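Local coordinates for adapter protein MecA 1 (Bacillus subtilis, PDB 3JTP) that acts as an adaptor that targets unfolded proteins and the competence factor ComK to the ClpC protease, here as its ClpC-interacting C-terminal domain, at residues T32-F37 against Y41-D46. The protein carries 3 engineered substitutions. Sequence-based numbering, arbitrary orientation.
Sequences TTLYSF and YYLYVD
Tyr42 pairs with Tyr35 through two nearly straight backbone hydrogen bonds, Tyr35 N to Tyr42 O and Tyr42 N to Tyr35 O, both 2.8 Å long. Thr33 and Tyr44 form the other hydrogen-bonded pair of this antiparallel hairpin; Thr33 N to Tyr44 O is 2.8 Å. Between and beyond these pairs, CA-H groups of Thr32, Leu34, Tyr41 and Leu43 also approach carbonyl oxygens of the facing strand.

The side chain of Tyr42 runs along the facing strand. Its CB lies 4.2 Å from Tyr35 O; with CG anti to the carbonyl carbon (chi1 -66°), the ring extends toward Phe37. There CD2 passes 4.0 Å from Phe37 CB, and CE2 comes to 3.7 Å from the same CB. Phe37 O lies in the ring plane at this edge, 3.5 Å from Tyr42 CE2, and the hydroxyl beyond points away from strand 32-37. On the other face of the sheet, Leu43 CD2 packs against Thr32 CB at 3.6 Å, and Leu34 CD1 touches both Leu43 CD2 and Tyr41 CB.

The two strands are central in the five-stranded antiparallel sheet, flanked by strands 8-13 and 81-84. Helix 73-79 packs on the face bearing Tyr35 and Tyr42, whereas helix 88-96 covers Thr32, Leu34 and Leu43, with Thr32 OG1 hydrogen-bonded to Leu89 N.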
# COMPACT_ATOMS: atom_id res chain seq x y z
N THR A 32 -1.75 1.63 -6.43
CA THR A 32 -1.67 0.83 -5.23
C THR A 32 -2.78 -0.21 -5.27
O THR A 32 -3.91 0.10 -5.66
CB THR A 32 -1.78 1.70 -3.96
OG1 THR A 32 -2.92 2.56 -4.05
CG2 THR A 32 -0.53 2.54 -3.79
N THR A 33 -2.45 -1.45 -4.92
CA THR A 33 -3.45 -2.50 -4.74
C THR A 33 -3.35 -3.04 -3.32
O THR A 33 -2.25 -3.26 -2.80
CB THR A 33 -3.31 -3.63 -5.80
OG1 THR A 33 -3.48 -3.06 -7.11
CG2 THR A 33 -4.35 -4.75 -5.60
N LEU A 34 -4.50 -3.23 -2.68
CA LEU A 34 -4.52 -3.65 -1.29
C LEU A 34 -5.06 -5.07 -1.12
O LEU A 34 -6.10 -5.40 -1.70
CB LEU A 34 -5.35 -2.65 -0.46
CG LEU A 34 -5.46 -2.93 1.05
CD1 LEU A 34 -4.18 -2.54 1.80
CD2 LEU A 34 -6.67 -2.19 1.62
N TYR A 35 -4.35 -5.89 -0.35
CA TYR A 35 -4.77 -7.25 -0.03
C TYR A 35 -4.78 -7.44 1.49
O TYR A 35 -4.11 -6.69 2.21
CB TYR A 35 -3.78 -8.29 -0.61
CG TYR A 35 -3.65 -8.33 -2.11
CD1 TYR A 35 -4.26 -9.34 -2.87
CD2 TYR A 35 -2.89 -7.39 -2.78
CE1 TYR A 35 -4.13 -9.37 -4.25
CE2 TYR A 35 -2.76 -7.42 -4.15
CZ TYR A 35 -3.37 -8.40 -4.88
OH TYR A 35 -3.20 -8.37 -6.24
N SER A 36 -5.50 -8.45 1.99
CA SER A 36 -5.24 -8.97 3.34
C SER A 36 -4.66 -10.36 3.23
O SER A 36 -4.87 -11.05 2.24
CB SER A 36 -6.48 -9.01 4.24
OG SER A 36 -7.59 -9.62 3.60
N PHE A 37 -3.95 -10.77 4.27
CA PHE A 37 -3.35 -12.08 4.31
C PHE A 37 -2.86 -12.38 5.73
O PHE A 37 -2.05 -11.64 6.29
CB PHE A 37 -2.21 -12.16 3.28
CG PHE A 37 -1.51 -13.49 3.23
CD1 PHE A 37 -2.17 -14.62 2.74
CD2 PHE A 37 -0.19 -13.62 3.64
CE1 PHE A 37 -1.52 -15.86 2.69
CE2 PHE A 37 0.47 -14.86 3.58
CZ PHE A 37 -0.20 -15.98 3.12
N TYR A 41 -2.26 -6.56 6.45
CA TYR A 41 -2.67 -5.93 5.18
C TYR A 41 -1.42 -5.70 4.35
O TYR A 41 -0.34 -5.42 4.89
CB TYR A 41 -3.45 -4.62 5.42
CG TYR A 41 -4.80 -4.89 6.04
CD1 TYR A 41 -5.93 -5.10 5.25
CD2 TYR A 41 -4.94 -5.01 7.43
CE1 TYR A 41 -7.16 -5.39 5.82
CE2 TYR A 41 -6.17 -5.31 8.01
CZ TYR A 41 -7.28 -5.49 7.19
OH TYR A 41 -8.51 -5.77 7.75
N TYR A 42 -1.55 -5.85 3.05
CA TYR A 42 -0.42 -5.70 2.15
C TYR A 42 -0.79 -4.75 1.04
O TYR A 42 -1.84 -4.87 0.43
CB TYR A 42 -0.02 -7.07 1.58
CG TYR A 42 0.52 -8.00 2.64
CD1 TYR A 42 1.88 -8.18 2.81
CD2 TYR A 42 -0.34 -8.68 3.50
CE1 TYR A 42 2.38 -9.02 3.79
CE2 TYR A 42 0.15 -9.53 4.48
CZ TYR A 42 1.51 -9.70 4.62
OH TYR A 42 2.00 -10.54 5.60
N LEU A 43 0.07 -3.77 0.82
CA LEU A 43 -0.20 -2.78 -0.20
C LEU A 43 0.73 -3.10 -1.33
O LEU A 43 1.93 -2.93 -1.21
CB LEU A 43 0.17 -1.38 0.30
CG LEU A 43 -0.77 -0.18 0.13
CD1 LEU A 43 0.02 1.11 -0.08
CD2 LEU A 43 -1.76 -0.39 -0.98
N TYR A 44 0.20 -3.55 -2.46
CA TYR A 44 1.08 -3.58 -3.61
C TYR A 44 1.28 -2.15 -4.13
O TYR A 44 0.32 -1.46 -4.43
CB TYR A 44 0.56 -4.48 -4.70
CG TYR A 44 1.45 -4.48 -5.91
CD1 TYR A 44 2.74 -4.99 -5.85
CD2 TYR A 44 1.00 -3.97 -7.12
CE1 TYR A 44 3.57 -4.98 -6.95
CE2 TYR A 44 1.81 -3.97 -8.24
CZ TYR A 44 3.08 -4.46 -8.15
OH TYR A 44 3.87 -4.43 -9.28
N VAL A 45 2.52 -1.70 -4.22
CA VAL A 45 2.78 -0.31 -4.58
C VAL A 45 3.64 -0.14 -5.83
O VAL A 45 4.84 -0.44 -5.80
CB VAL A 45 3.46 0.44 -3.45
CG1 VAL A 45 3.78 1.87 -3.89
CG2 VAL A 45 2.56 0.45 -2.25
N ASP A 46 3.04 0.35 -6.90
CA ASP A 46 3.74 0.56 -8.15
C ASP A 46 3.93 2.04 -8.42
O ASP A 46 2.98 2.74 -8.77
CB ASP A 46 2.99 -0.07 -9.32
CG ASP A 46 3.79 -0.03 -10.62
OD1 ASP A 46 4.94 0.46 -10.58
OD2 ASP A 46 3.27 -0.50 -11.67